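Local coordinates for protein lipase aflb (PDB 6IDY) that probably hydrolyses ester bonds of lipids, as a fungal lipase of the alpha/beta-hydrolase fold that carries a bound calcium ion, at residues E140-A145 / S209-Y214; A145-P150 / I216-A221; Y314-E319 / H345-C350; A258-F263 / Y359-V364. All coordinates share one frame; numbering follows the deposited sequence.

Interaction 1 of 4, residues E140-A145 / S209-Y214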
loop_
_atom_site.group_PDB
_atom_site.type_symbol
_atom_site.label_atom_id
_atom_site.label_comp_id
_atom_site.label_asym_id
_atom_site.label_seq_id
_atom_site.Cartn_x
_atom_site.Cartn_y
_atom_site.Cartn_z
ATOM N N GLU A 140 13.392 -19.628 -1.263
ATOM C CA GLU A 140 12.002 -19.969 -1.591
ATOM C C GLU A 140 11.097 -20.068 -0.351
ATOM O O GLU A 140 9.977 -19.554 -0.379
ATOM C CB GLU A 140 11.930 -21.249 -2.442
ATOM C CG GLU A 140 10.524 -21.616 -2.898
ATOM C CD GLU A 140 10.388 -22.775 -3.868
ATOM O OE1 GLU A 140 11.278 -23.658 -3.886
ATOM O OE2 GLU A 140 9.383 -22.800 -4.615
ATOM N N ASN A 141 11.590 -20.702 0.728
ATOM C CA ASN A 141 10.832 -20.871 1.968
ATOM C C ASN A 141 10.432 -19.530 2.591
ATOM O O ASN A 141 9.300 -19.401 3.040
ATOM C CB ASN A 141 11.562 -21.792 2.969
ATOM C CG ASN A 141 12.818 -21.244 3.619
ATOM O OD1 ASN A 141 13.474 -20.315 3.131
ATOM N ND2 ASN A 141 13.184 -21.826 4.752
ATOM N N ALA A 142 11.335 -18.532 2.561
ATOM C CA ALA A 142 11.081 -17.181 3.066
ATOM C C ALA A 142 10.078 -16.434 2.168
ATOM O O ALA A 142 9.197 -15.752 2.685
ATOM C CB ALA A 142 12.388 -16.399 3.163
ATOM N N LEU A 143 10.204 -16.574 0.829
ATOM C CA LEU A 143 9.301 -15.940 -0.141
ATOM C C LEU A 143 7.874 -16.487 0.019
ATOM O O LEU A 143 6.928 -15.704 0.116
ATOM C CB LEU A 143 9.787 -16.167 -1.591
ATOM C CG LEU A 143 11.065 -15.454 -2.034
ATOM C CD1 LEU A 143 11.608 -16.075 -3.295
ATOM C CD2 LEU A 143 10.827 -13.966 -2.269
ATOM N N ARG A 144 7.732 -17.832 0.062
ATOM C CA ARG A 144 6.439 -18.506 0.200
ATOM C C ARG A 144 5.788 -18.237 1.568
ATOM O O ARG A 144 4.564 -18.083 1.636
ATOM C CB ARG A 144 6.600 -20.019 -0.044
ATOM C CG ARG A 144 5.289 -20.766 -0.305
ATOM C CD ARG A 144 5.445 -22.262 -0.092
ATOM N NE ARG A 144 6.400 -22.863 -1.025
ATOM C CZ ARG A 144 6.980 -24.045 -0.850
ATOM N NH1 ARG A 144 6.711 -24.774 0.226
ATOM N NH2 ARG A 144 7.835 -24.508 -1.750
ATOM N N ALA A 145 6.597 -18.174 2.648
ATOM C CA ALA A 145 6.086 -17.931 4.008
ATOM C C ALA A 145 5.507 -16.519 4.209
ATOM O O ALA A 145 4.741 -16.307 5.147
ATOM C CB ALA A 145 7.154 -18.237 5.054
ATOM N N SER A 209 10.293 -6.508 -3.918
ATOM C CA SER A 209 9.733 -6.898 -5.212
ATOM C C SER A 209 9.779 -8.407 -5.472
ATOM O O SER A 209 8.898 -8.921 -6.157
ATOM C CB SER A 209 10.451 -6.160 -6.333
ATOM O OG SER A 209 10.338 -4.763 -6.128
ATOM N N GLU A 210 10.803 -9.106 -4.942
ATOM C CA GLU A 210 10.978 -10.556 -5.088
ATOM C C GLU A 210 9.797 -11.300 -4.485
ATOM O O GLU A 210 9.360 -12.312 -5.038
ATOM C CB GLU A 210 12.274 -11.022 -4.416
ATOM C CG GLU A 210 13.522 -10.569 -5.147
ATOM C CD GLU A 210 14.785 -11.287 -4.726
ATOM O OE1 GLU A 210 14.699 -12.457 -4.292
ATOM O OE2 GLU A 210 15.870 -10.681 -4.844
ATOM N N TYR A 211 9.272 -10.784 -3.355
ATOM C CA TYR A 211 8.117 -11.353 -2.677
ATOM C C TYR A 211 6.870 -11.247 -3.544
ATOM O O TYR A 211 6.072 -12.172 -3.543
ATOM C CB TYR A 211 7.912 -10.704 -1.300
ATOM C CG TYR A 211 9.019 -11.048 -0.328
ATOM C CD1 TYR A 211 8.941 -12.181 0.475
ATOM C CD2 TYR A 211 10.166 -10.263 -0.239
ATOM C CE1 TYR A 211 9.968 -12.520 1.354
ATOM C CE2 TYR A 211 11.204 -10.594 0.630
ATOM C CZ TYR A 211 11.096 -11.718 1.432
ATOM O OH TYR A 211 12.092 -12.028 2.319
ATOM N N VAL A 212 6.728 -10.141 -4.307
ATOM C CA VAL A 212 5.612 -9.921 -5.230
ATOM C C VAL A 212 5.749 -10.874 -6.425
ATOM O O VAL A 212 4.778 -11.549 -6.762
ATOM C CB VAL A 212 5.454 -8.441 -5.683
ATOM C CG1 VAL A 212 4.298 -8.288 -6.673
ATOM C CG2 VAL A 212 5.251 -7.521 -4.491
ATOM N N ALA A 213 6.945 -10.926 -7.052
ATOM C CA ALA A 213 7.227 -11.806 -8.200
ATOM C C ALA A 213 6.960 -13.260 -7.833
ATOM O O ALA A 213 6.263 -13.951 -8.577
ATOM C CB ALA A 213 8.670 -11.640 -8.661
ATOM N N TYR A 214 7.455 -13.709 -6.655
ATOM C CA TYR A 214 7.195 -15.079 -6.228
ATOM C C TYR A 214 5.719 -15.309 -5.936
ATOM O O TYR A 214 5.192 -16.328 -6.376
ATOM C CB TYR A 214 8.088 -15.527 -5.057
ATOM C CG TYR A 214 7.931 -17.000 -4.747
ATOM C CD1 TYR A 214 8.631 -17.963 -5.467
ATOM C CD2 TYR A 214 7.056 -17.433 -3.754
ATOM C CE1 TYR A 214 8.475 -19.322 -5.197
ATOM C CE2 TYR A 214 6.882 -18.787 -3.483
ATOM C CZ TYR A 214 7.596 -19.730 -4.205
ATOM O OH TYR A 214 7.423 -21.067 -3.938
HETATM O O HOH W 1 6.066 -14.483 -2.141
#
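Helix 140-145 lies across helix 205-223, one of the helices that flank the central sheet of this alpha/beta-hydrolase fold; the axes of the two short segments cross at -78° with a closest approach of 9.2 Å. The apolar part centres on Leu-143. Its branch CD2 stands over one face of the Tyr-211 ring, displaced a little toward the rim, in a CH-pi contact 3.9 Å from CD2 to the ring centroid. The stem of the same leucine serves the second tyrosine: Leu-143 CB meets Tyr-214 CD2 at 3.7 Å, so one side chain touches both rings. Tyr-214 gets there because its CG is anti to the backbone N (chi1 -173°), which sends the ring alongside helix 140-145.

The polar part sits at the tip of that ring. Tyr-214 OH donates to Glu-140 OE2 over 2.7 Å; OE2 accepts on its anti lone pair, away from OE1, with carboxylate and ring planes 86° apart. Arg-144 brings its guanidinium edge to the same place, its NH2 in a long salt bridge of 3.7 Å to Glu-140 OE2, which would add positive charge beside the acceptor and probably favour the ionised carboxylate. Glu-210 turns its own carboxylate to Ser-137 and Val-138, tying helix 205-223 to the residues that lead into helix 140-145.

Between the backbones a single water completes the joint: it donates 2.7 Å bonds to both Leu-143 O and Tyr-211 O, lying near the plane of the Tyr-214 ring at its edge.

Interaction 2 of 4, residues A145-P150 / I216-A221; sequences AAIHIP and INYISA
Three isoleucines and a tyrosine make an apolar joint between edge strand 147-148 of the alpha/beta-hydrolase sheet, with the residue after it, and helix 205-223, which packs against the sheet. Ile-147 and Ile-149, two residues apart, both point at the helix. The ends of their chains divide the Tyr-218 ring between them: Ile-147 CD1 comes in obliquely to Tyr-218 CD2 at 3.6 Å, while Ile-149 CD1 meets Tyr-218 CE2 at 3.7 Å from the edge of the ring, near its plane.

The other helix residue is reached differently. Ile-219 bends at its second torsion (chi2 -66°), which carries CD1 to Ile-147 and Ile-149 although the side chain does not set out in that direction. There it slides past Ile-147 and meets Ile-149 tip to tip.

A second shell holds both partners in place. The Tyr-218 hydroxyl is hydrogen-bonded to Pro-118 O, so the ring is fixed at its far end, and neighbouring Asn-117 bonds through ND2 to Ile-147 O. The strand itself pairs antiparallel with strand 190-195, His-148 bonding by backbone to Trp-194 and its ring meeting the indole, planes at about 15°. On the helix side, Ile-219 also rests on Pro-162 and Ile-164 of strand 161-166. One methyl serves both isoleucines: Ile-219 CD1 lies 3.9 Å from both Ile-147 CG2 and Ile-149 CD1.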
loop_
_atom_site.group_PDB
_atom_site.type_symbol
_atom_site.label_atom_id
_atom_site.label_comp_id
_atom_site.label_asym_id
_atom_site.label_seq_id
_atom_site.Cartn_x
_atom_site.Cartn_y
_atom_site.Cartn_z
ATOM N N ALA A 145 6.597 -18.174 2.648
ATOM C CA ALA A 145 6.086 -17.931 4.008
ATOM C C ALA A 145 5.507 -16.519 4.209
ATOM O O ALA A 145 4.741 -16.307 5.147
ATOM C CB ALA A 145 7.154 -18.237 5.054
ATOM N N ALA A 146 5.845 -15.570 3.311
ATOM C CA ALA A 146 5.344 -14.190 3.352
ATOM C C ALA A 146 3.876 -14.119 2.898
ATOM O O ALA A 146 3.186 -13.145 3.202
ATOM C CB ALA A 146 6.203 -13.299 2.474
ATOM N N ILE A 147 3.403 -15.155 2.182
ATOM C CA ILE A 147 2.044 -15.198 1.641
ATOM C C ILE A 147 1.044 -15.702 2.666
ATOM O O ILE A 147 1.148 -16.835 3.127
ATOM C CB ILE A 147 1.958 -16.006 0.315
ATOM C CG1 ILE A 147 3.096 -15.625 -0.667
ATOM C CG2 ILE A 147 0.570 -15.844 -0.329
ATOM C CD1 ILE A 147 3.392 -16.653 -1.770
ATOM N N HIS A 148 0.054 -14.873 2.994
ATOM C CA HIS A 148 -1.010 -15.287 3.891
ATOM C C HIS A 148 -2.180 -15.731 3.029
ATOM O O HIS A 148 -2.821 -14.903 2.379
ATOM C CB HIS A 148 -1.427 -14.178 4.871
ATOM C CG HIS A 148 -2.441 -14.649 5.866
ATOM N ND1 HIS A 148 -2.060 -15.223 7.065
ATOM C CD2 HIS A 148 -3.790 -14.678 5.776
ATOM C CE1 HIS A 148 -3.186 -15.537 7.685
ATOM N NE2 HIS A 148 -4.253 -15.235 6.947
ATOM N N ILE A 149 -2.416 -17.046 2.989
ATOM C CA ILE A 149 -3.512 -17.650 2.237
ATOM C C ILE A 149 -4.642 -17.965 3.228
ATOM O O ILE A 149 -4.489 -18.870 4.053
ATOM C CB ILE A 149 -3.064 -18.901 1.422
ATOM C CG1 ILE A 149 -1.949 -18.539 0.410
ATOM C CG2 ILE A 149 -4.268 -19.552 0.716
ATOM C CD1 ILE A 149 -1.248 -19.733 -0.261
ATOM N N PRO A 150 -5.768 -17.217 3.191
ATOM C CA PRO A 150 -6.867 -17.509 4.122
ATOM C C PRO A 150 -7.424 -18.912 3.896
ATOM O O PRO A 150 -7.416 -19.402 2.766
ATOM C CB PRO A 150 -7.902 -16.419 3.798
ATOM C CG PRO A 150 -7.094 -15.313 3.144
ATOM C CD PRO A 150 -6.107 -16.077 2.315
ATOM N N ILE A 216 3.101 -13.826 -7.192
ATOM C CA ILE A 216 2.394 -13.906 -8.470
ATOM C C ILE A 216 2.481 -15.314 -9.059
ATOM O O ILE A 216 1.446 -15.946 -9.280
ATOM C CB ILE A 216 2.846 -12.809 -9.470
ATOM C CG1 ILE A 216 2.385 -11.397 -9.006
ATOM C CG2 ILE A 216 2.296 -13.120 -10.862
ATOM C CD1 ILE A 216 3.100 -10.203 -9.750
ATOM N N ASN A 217 3.710 -15.812 -9.277
ATOM C CA ASN A 217 3.947 -17.130 -9.862
ATOM C C ASN A 217 3.469 -18.275 -8.979
ATOM O O ASN A 217 2.976 -19.274 -9.505
ATOM C CB ASN A 217 5.408 -17.291 -10.265
ATOM C CG ASN A 217 5.759 -16.492 -11.498
ATOM O OD1 ASN A 217 4.897 -16.140 -12.317
ATOM N ND2 ASN A 217 7.036 -16.208 -11.674
ATOM N N TYR A 218 3.536 -18.103 -7.649
ATOM C CA TYR A 218 3.074 -19.123 -6.714
ATOM C C TYR A 218 1.547 -19.216 -6.676
ATOM O O TYR A 218 1.006 -20.324 -6.724
ATOM C CB TYR A 218 3.672 -18.917 -5.304
ATOM C CG TYR A 218 3.129 -19.886 -4.275
ATOM C CD1 TYR A 218 3.689 -21.149 -4.114
ATOM C CD2 TYR A 218 2.025 -19.556 -3.495
ATOM C CE1 TYR A 218 3.164 -22.061 -3.196
ATOM C CE2 TYR A 218 1.494 -20.456 -2.577
ATOM C CZ TYR A 218 2.067 -21.705 -2.426
ATOM O OH TYR A 218 1.536 -22.571 -1.509
ATOM N N ILE A 219 0.862 -18.070 -6.546
ATOM C CA ILE A 219 -0.600 -18.051 -6.474
ATOM C C ILE A 219 -1.190 -18.506 -7.810
ATOM O O ILE A 219 -2.146 -19.281 -7.811
ATOM C CB ILE A 219 -1.152 -16.699 -5.940
ATOM C CG1 ILE A 219 -0.707 -16.448 -4.465
ATOM C CG2 ILE A 219 -2.674 -16.567 -6.105
ATOM C CD1 ILE A 219 -1.270 -17.406 -3.346
ATOM N N SER A 220 -0.562 -18.116 -8.934
ATOM C CA SER A 220 -1.017 -18.560 -10.253
ATOM C C SER A 220 -0.885 -20.086 -10.400
ATOM O O SER A 220 -1.800 -20.722 -10.927
ATOM C CB SER A 220 -0.253 -17.847 -11.363
ATOM O OG SER A 220 -0.729 -18.235 -12.641
ATOM N N ALA A 221 0.233 -20.665 -9.906
ATOM C CA ALA A 221 0.510 -22.109 -9.979
ATOM C C ALA A 221 -0.481 -22.961 -9.189
ATOM O O ALA A 221 -1.053 -23.889 -9.763
ATOM C CB ALA A 221 1.933 -22.403 -9.530
#

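Interaction 3 of 4, residues Y314-E319 / H345-C350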
loop_
_atom_site.group_PDB
_atom_site.type_symbol
_atom_site.label_atom_id
_atom_site.label_comp_id
_atom_site.label_asym_id
_atom_site.label_seq_id
_atom_site.Cartn_x
_atom_site.Cartn_y
_atom_site.Cartn_z
ATOM N N TYR A 314 -5.504 7.696 -7.511
ATOM C CA TYR A 314 -4.758 8.611 -6.644
ATOM C C TYR A 314 -5.483 9.908 -6.368
ATOM O O TYR A 314 -6.384 10.286 -7.118
ATOM C CB TYR A 314 -3.363 8.881 -7.259
ATOM C CG TYR A 314 -3.418 9.424 -8.672
ATOM C CD1 TYR A 314 -3.666 8.582 -9.759
ATOM C CD2 TYR A 314 -3.172 10.768 -8.932
ATOM C CE1 TYR A 314 -3.687 9.072 -11.064
ATOM C CE2 TYR A 314 -3.187 11.269 -10.233
ATOM C CZ TYR A 314 -3.451 10.418 -11.295
ATOM O OH TYR A 314 -3.495 10.924 -12.567
ATOM N N SER A 315 -5.031 10.623 -5.322
ATOM C CA SER A 315 -5.658 11.845 -4.836
ATOM C C SER A 315 -4.701 13.025 -4.674
ATOM O O SER A 315 -3.566 12.842 -4.236
ATOM C CB SER A 315 -6.322 11.548 -3.492
ATOM O OG SER A 315 -6.889 12.686 -2.864
ATOM N N THR A 316 -5.205 14.246 -4.930
ATOM C CA THR A 316 -4.488 15.517 -4.732
ATOM C C THR A 316 -4.097 15.662 -3.245
ATOM O O THR A 316 -3.022 16.179 -2.935
ATOM C CB THR A 316 -5.403 16.690 -5.167
ATOM O OG1 THR A 316 -5.534 16.664 -6.583
ATOM C CG2 THR A 316 -4.871 18.079 -4.741
ATOM N N PHE A 317 -4.968 15.179 -2.341
ATOM C CA PHE A 317 -4.803 15.307 -0.891
ATOM C C PHE A 317 -3.887 14.246 -0.280
ATOM O O PHE A 317 -3.871 14.068 0.940
ATOM C CB PHE A 317 -6.177 15.370 -0.208
ATOM C CG PHE A 317 -6.967 16.560 -0.709
ATOM C CD1 PHE A 317 -6.640 17.852 -0.307
ATOM C CD2 PHE A 317 -7.993 16.394 -1.630
ATOM C CE1 PHE A 317 -7.331 18.954 -0.811
ATOM C CE2 PHE A 317 -8.702 17.496 -2.119
ATOM C CZ PHE A 317 -8.364 18.768 -1.712
ATOM N N ASP A 318 -3.054 13.607 -1.122
ATOM C CA ASP A 318 -2.051 12.636 -0.685
ATOM C C ASP A 318 -0.980 13.412 0.117
ATOM O O ASP A 318 -0.325 14.293 -0.431
ATOM C CB ASP A 318 -1.416 11.951 -1.912
ATOM C CG ASP A 318 -0.612 10.714 -1.587
ATOM O OD1 ASP A 318 0.242 10.781 -0.673
ATOM O OD2 ASP A 318 -0.815 9.688 -2.255
ATOM N N GLU A 319 -0.841 13.102 1.415
ATOM C CA GLU A 319 0.094 13.772 2.331
ATOM C C GLU A 319 1.507 13.159 2.328
ATOM O O GLU A 319 2.399 13.659 3.015
ATOM C CB GLU A 319 -0.508 13.810 3.759
ATOM C CG GLU A 319 -0.333 12.536 4.582
ATOM C CD GLU A 319 -1.210 11.332 4.283
ATOM O OE1 GLU A 319 -1.922 11.317 3.252
ATOM O OE2 GLU A 319 -1.178 10.386 5.099
ATOM N N HIS A 345 -7.506 10.057 -11.362
ATOM C CA HIS A 345 -7.337 11.135 -10.390
ATOM C C HIS A 345 -8.708 11.435 -9.798
ATOM O O HIS A 345 -9.615 11.853 -10.526
ATOM C CB HIS A 345 -6.740 12.372 -11.077
ATOM C CG HIS A 345 -6.459 13.517 -10.155
ATOM N ND1 HIS A 345 -6.924 14.791 -10.423
ATOM C CD2 HIS A 345 -5.762 13.543 -8.994
ATOM C CE1 HIS A 345 -6.483 15.549 -9.438
ATOM N NE2 HIS A 345 -5.776 14.839 -8.558
ATOM N N LEU A 346 -8.872 11.186 -8.482
ATOM C CA LEU A 346 -10.150 11.378 -7.777
ATOM C C LEU A 346 -10.790 12.736 -8.007
ATOM O O LEU A 346 -11.977 12.802 -8.306
ATOM C CB LEU A 346 -10.018 11.138 -6.256
ATOM C CG LEU A 346 -9.468 9.806 -5.760
ATOM C CD1 LEU A 346 -9.521 9.762 -4.245
ATOM C CD2 LEU A 346 -10.258 8.630 -6.308
ATOM N N GLN A 347 -9.997 13.811 -7.868
ATOM C CA GLN A 347 -10.432 15.206 -7.971
ATOM C C GLN A 347 -10.741 15.651 -9.409
ATOM O O GLN A 347 -11.288 16.736 -9.598
ATOM C CB GLN A 347 -9.426 16.151 -7.280
ATOM C CG GLN A 347 -9.353 15.990 -5.745
ATOM C CD GLN A 347 -8.677 14.707 -5.287
ATOM O OE1 GLN A 347 -7.799 14.157 -5.964
ATOM N NE2 GLN A 347 -9.068 14.200 -4.123
ATOM N N THR A 348 -10.438 14.811 -10.412
ATOM C CA THR A 348 -10.783 15.075 -11.811
ATOM C C THR A 348 -12.103 14.358 -12.112
ATOM O O THR A 348 -13.075 15.012 -12.478
ATOM C CB THR A 348 -9.648 14.642 -12.767
ATOM O OG1 THR A 348 -8.512 15.471 -12.555
ATOM C CG2 THR A 348 -10.053 14.731 -14.234
ATOM N N ILE A 349 -12.126 13.018 -11.961
ATOM C CA ILE A 349 -13.295 12.170 -12.230
ATOM C C ILE A 349 -14.494 12.558 -11.352
ATOM O O ILE A 349 -15.611 12.654 -11.869
ATOM C CB ILE A 349 -12.938 10.660 -12.137
ATOM C CG1 ILE A 349 -11.822 10.295 -13.144
ATOM C CG2 ILE A 349 -14.175 9.767 -12.338
ATOM C CD1 ILE A 349 -11.080 9.054 -12.814
ATOM N N CYS A 350 -14.256 12.808 -10.045
ATOM C CA CYS A 350 -15.310 13.198 -9.104
ATOM C C CYS A 350 -15.136 14.641 -8.603
ATOM O O CYS A 350 -15.410 14.923 -7.439
ATOM C CB CYS A 350 -15.407 12.205 -7.948
ATOM S SG CYS A 350 -15.931 10.539 -8.431
#
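Ser-315 OG is gripped by three hydrogen bonds. It accepts from Gln-347 NE2 at 2.9 Å and from Phe-317 N at 3.2 Å, the latter closing an ST turn, and its third partner is Tyr-359 O. The glutamine amide is doubly used: its other end, Gln-347 OE1, accepts from Thr-316 N at 2.8 Å along a nearly straight N-H (173°), although the donor stands above the carbonyl plane and not on a lone pair. A bend at chi2 (72°) folds the Gln-347 chain back so that both amide atoms face the turn, and NE2, also bonded to Gly-357 O, comes 3.5 Å from Phe-317 CD2 at the edge of that ring.

These bonds continue a parallel bridge between the ends of strands 310-314 and 341-345, where Leu-346 N donates to Tyr-314 O at 3.0 Å, almost along the C=O axis. Tyr-314 has its first torsion in the crowded position, CG between the backbone N and the carbonyl carbon, and lays one ring face over the His-345 backbone, with CA above its centre.

The His-345 ring is held at both nitrogens by hydroxyls near its plane, NE2 by Thr-316 OG1 and ND1 by Thr-348 OG1, each at 2.7 Å. Hydroxyls can give or take a proton, so these fix the ring's rotation without settling its charge. The type I turn from Ser-315 to Asp-318 is thus held by Gln-347 and His-345, which probably helps to place Asp-318, hydrogen-bonded through OD2 to His-361 ND1 and probably the acid of a catalytic triad.

Interaction 4 of 4, residues A258-F263 / Y359-V364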
loop_
_atom_site.group_PDB
_atom_site.type_symbol
_atom_site.label_atom_id
_atom_site.label_comp_id
_atom_site.label_asym_id
_atom_site.label_seq_id
_atom_site.Cartn_x
_atom_site.Cartn_y
_atom_site.Cartn_z
ATOM N N ALA A 258 -3.565 -0.243 -8.766
ATOM C CA ALA A 258 -2.604 0.464 -7.933
ATOM C C ALA A 258 -3.209 1.658 -7.206
ATOM O O ALA A 258 -3.556 2.667 -7.823
ATOM C CB ALA A 258 -1.403 0.873 -8.769
ATOM N N ILE A 259 -3.352 1.517 -5.876
ATOM C CA ILE A 259 -3.901 2.550 -4.988
ATOM C C ILE A 259 -2.748 3.428 -4.506
ATOM O O ILE A 259 -1.771 2.908 -3.955
ATOM C CB ILE A 259 -4.690 1.918 -3.803
ATOM C CG1 ILE A 259 -5.677 0.792 -4.274
ATOM C CG2 ILE A 259 -5.381 2.981 -2.949
ATOM C CD1 ILE A 259 -6.833 1.201 -5.300
ATOM N N SER A 260 -2.858 4.757 -4.745
ATOM C CA SER A 260 -1.865 5.788 -4.386
ATOM C C SER A 260 -0.443 5.346 -4.773
ATOM O O SER A 260 0.444 5.359 -3.911
ATOM C CB SER A 260 -1.938 6.106 -2.889
ATOM O OG SER A 260 -3.221 6.587 -2.533
ATOM N N PRO A 261 -0.197 4.895 -6.032
ATOM C CA PRO A 261 1.152 4.425 -6.369
ATOM C C PRO A 261 2.133 5.551 -6.625
ATOM O O PRO A 261 1.784 6.555 -7.233
ATOM C CB PRO A 261 0.918 3.583 -7.615
ATOM C CG PRO A 261 -0.241 4.259 -8.290
ATOM C CD PRO A 261 -1.100 4.818 -7.208
ATOM N N ASP A 262 3.375 5.371 -6.173
ATOM C CA ASP A 262 4.416 6.374 -6.376
ATOM C C ASP A 262 5.423 5.860 -7.398
ATOM O O ASP A 262 6.594 5.649 -7.083
ATOM C CB ASP A 262 5.048 6.795 -5.032
ATOM C CG ASP A 262 5.740 5.699 -4.252
ATOM O OD1 ASP A 262 5.227 4.554 -4.242
ATOM O OD2 ASP A 262 6.789 5.985 -3.643
ATOM N N PHE A 263 4.959 5.673 -8.651
ATOM C CA PHE A 263 5.780 5.151 -9.755
ATOM C C PHE A 263 6.966 6.031 -10.109
ATOM O O PHE A 263 7.881 5.563 -10.791
ATOM C CB PHE A 263 4.941 4.836 -11.004
ATOM C CG PHE A 263 3.917 3.747 -10.808
ATOM C CD1 PHE A 263 4.307 2.455 -10.468
ATOM C CD2 PHE A 263 2.566 3.995 -11.017
ATOM C CE1 PHE A 263 3.357 1.443 -10.302
ATOM C CE2 PHE A 263 1.624 2.968 -10.903
ATOM C CZ PHE A 263 2.022 1.708 -10.520
ATOM N N TYR A 359 -9.216 12.846 0.428
ATOM C CA TYR A 359 -8.802 11.457 0.559
ATOM C C TYR A 359 -7.306 11.416 0.612
ATOM O O TYR A 359 -6.626 11.777 -0.347
ATOM C CB TYR A 359 -9.374 10.554 -0.549
ATOM C CG TYR A 359 -10.864 10.370 -0.401
ATOM C CD1 TYR A 359 -11.756 11.289 -0.949
ATOM C CD2 TYR A 359 -11.387 9.317 0.348
ATOM C CE1 TYR A 359 -13.130 11.156 -0.775
ATOM C CE2 TYR A 359 -12.765 9.166 0.519
ATOM C CZ TYR A 359 -13.629 10.083 -0.058
ATOM O OH TYR A 359 -14.982 9.968 0.099
ATOM N N THR A 360 -6.792 11.004 1.762
ATOM C CA THR A 360 -5.360 10.918 2.046
ATOM C C THR A 360 -4.713 9.775 1.235
ATOM O O THR A 360 -5.400 9.068 0.491
ATOM C CB THR A 360 -5.185 10.688 3.546
ATOM O OG1 THR A 360 -5.934 9.526 3.896
ATOM C CG2 THR A 360 -5.647 11.873 4.395
ATOM N N HIS A 361 -3.395 9.597 1.392
ATOM C CA HIS A 361 -2.616 8.535 0.758
ATOM C C HIS A 361 -3.265 7.188 1.109
ATOM O O HIS A 361 -3.543 6.390 0.215
ATOM C CB HIS A 361 -1.179 8.607 1.288
ATOM C CG HIS A 361 -0.234 7.618 0.688
ATOM N ND1 HIS A 361 0.182 7.719 -0.629
ATOM C CD2 HIS A 361 0.409 6.584 1.271
ATOM C CE1 HIS A 361 1.035 6.726 -0.810
ATOM N NE2 HIS A 361 1.211 6.026 0.307
ATOM N N GLU A 362 -3.554 6.980 2.412
ATOM C CA GLU A 362 -4.239 5.804 2.969
ATOM C C GLU A 362 -5.738 5.842 2.660
ATOM O O GLU A 362 -6.324 4.796 2.412
ATOM C CB GLU A 362 -3.968 5.637 4.490
ATOM C CG GLU A 362 -4.425 6.773 5.414
ATOM C CD GLU A 362 -3.616 8.063 5.430
ATOM O OE1 GLU A 362 -2.572 8.126 4.744
ATOM O OE2 GLU A 362 -4.033 9.021 6.120
ATOM N N GLY A 363 -6.317 7.045 2.627
ATOM C CA GLY A 363 -7.735 7.289 2.359
ATOM C C GLY A 363 -8.274 6.775 1.042
ATOM O O GLY A 363 -9.460 6.461 0.951
ATOM N N VAL A 364 -7.418 6.667 0.008
ATOM C CA VAL A 364 -7.845 6.145 -1.300
ATOM C C VAL A 364 -8.308 4.662 -1.153
ATOM O O VAL A 364 -9.194 4.226 -1.892
ATOM C CB VAL A 364 -6.803 6.386 -2.439
ATOM C CG1 VAL A 364 -7.372 5.998 -3.810
ATOM C CG2 VAL A 364 -6.352 7.842 -2.470
#
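The imidazole of His-361 has Ser-260 close by: Ser-260 O is oblique to the ring, 3.4 Å from His-361 CE1, while Ser-260 CB lies 3.5 Å from His-361 ND1. The indole of Trp-232 also meets this ring, the planes inclined at about 45°. Both ring nitrogens find partners beyond the two segments, ND1 at Asp-318 OD2 and NE2 at Ser-233 OG.

Serine, histidine and aspartate joined in this order have the geometry of the catalytic triad of an alpha/beta hydrolase, with Ser-233 just after strand 227-232 as the probable nucleophile and His-361 on the loop before helix 368-379. The residue that follows strand 253-259 holds the histidine's backbone. Ser-260 OG donates to His-361 O at 2.8 Å, in the carbonyl plane and on a lone pair, and Trp-232 NE1 binds the same oxygen. Ser-260 itself adopts a left-handed backbone (phi 46°, psi 51°) where the chain leaves the strand.

Beside this bond Val-364 CG2 makes a van der Waals contact with Ser-260 OG at 3.4 Å. Apolar packing adjoins it: the Val-364 and Ile-259 side chains cross obliquely, CG1 of the valine 3.7 Å from CG2 of the isoleucine. Within the histidine loop, Thr-360 OG1 accepts from Gly-363 N at 2.8 Å, an ST motif.

In the fold
The four contacts form two groups around one mixed sheet. Interactions 1 and 2 adjoin, their centres about 8 Å apart; they share Ala-145 and helix 205-223, and their segments alternate along the chain, so that helix 140-145 and the edge strand 147-148 dock onto successive turns of one helix. Interactions 3 and 4 come later in sequence, with centres about 9 Å apart, the segments of 3 falling between those of 4. They touch through Ser-315 and Tyr-359, and unite the loops carrying Asp-318 and His-361. Centres of interactions 1 and 3 lie about 32 Å apart. One group is helix and edge-strand packing, the other the probable catalytic loops, interaction 4 lying nearest the chain's centre.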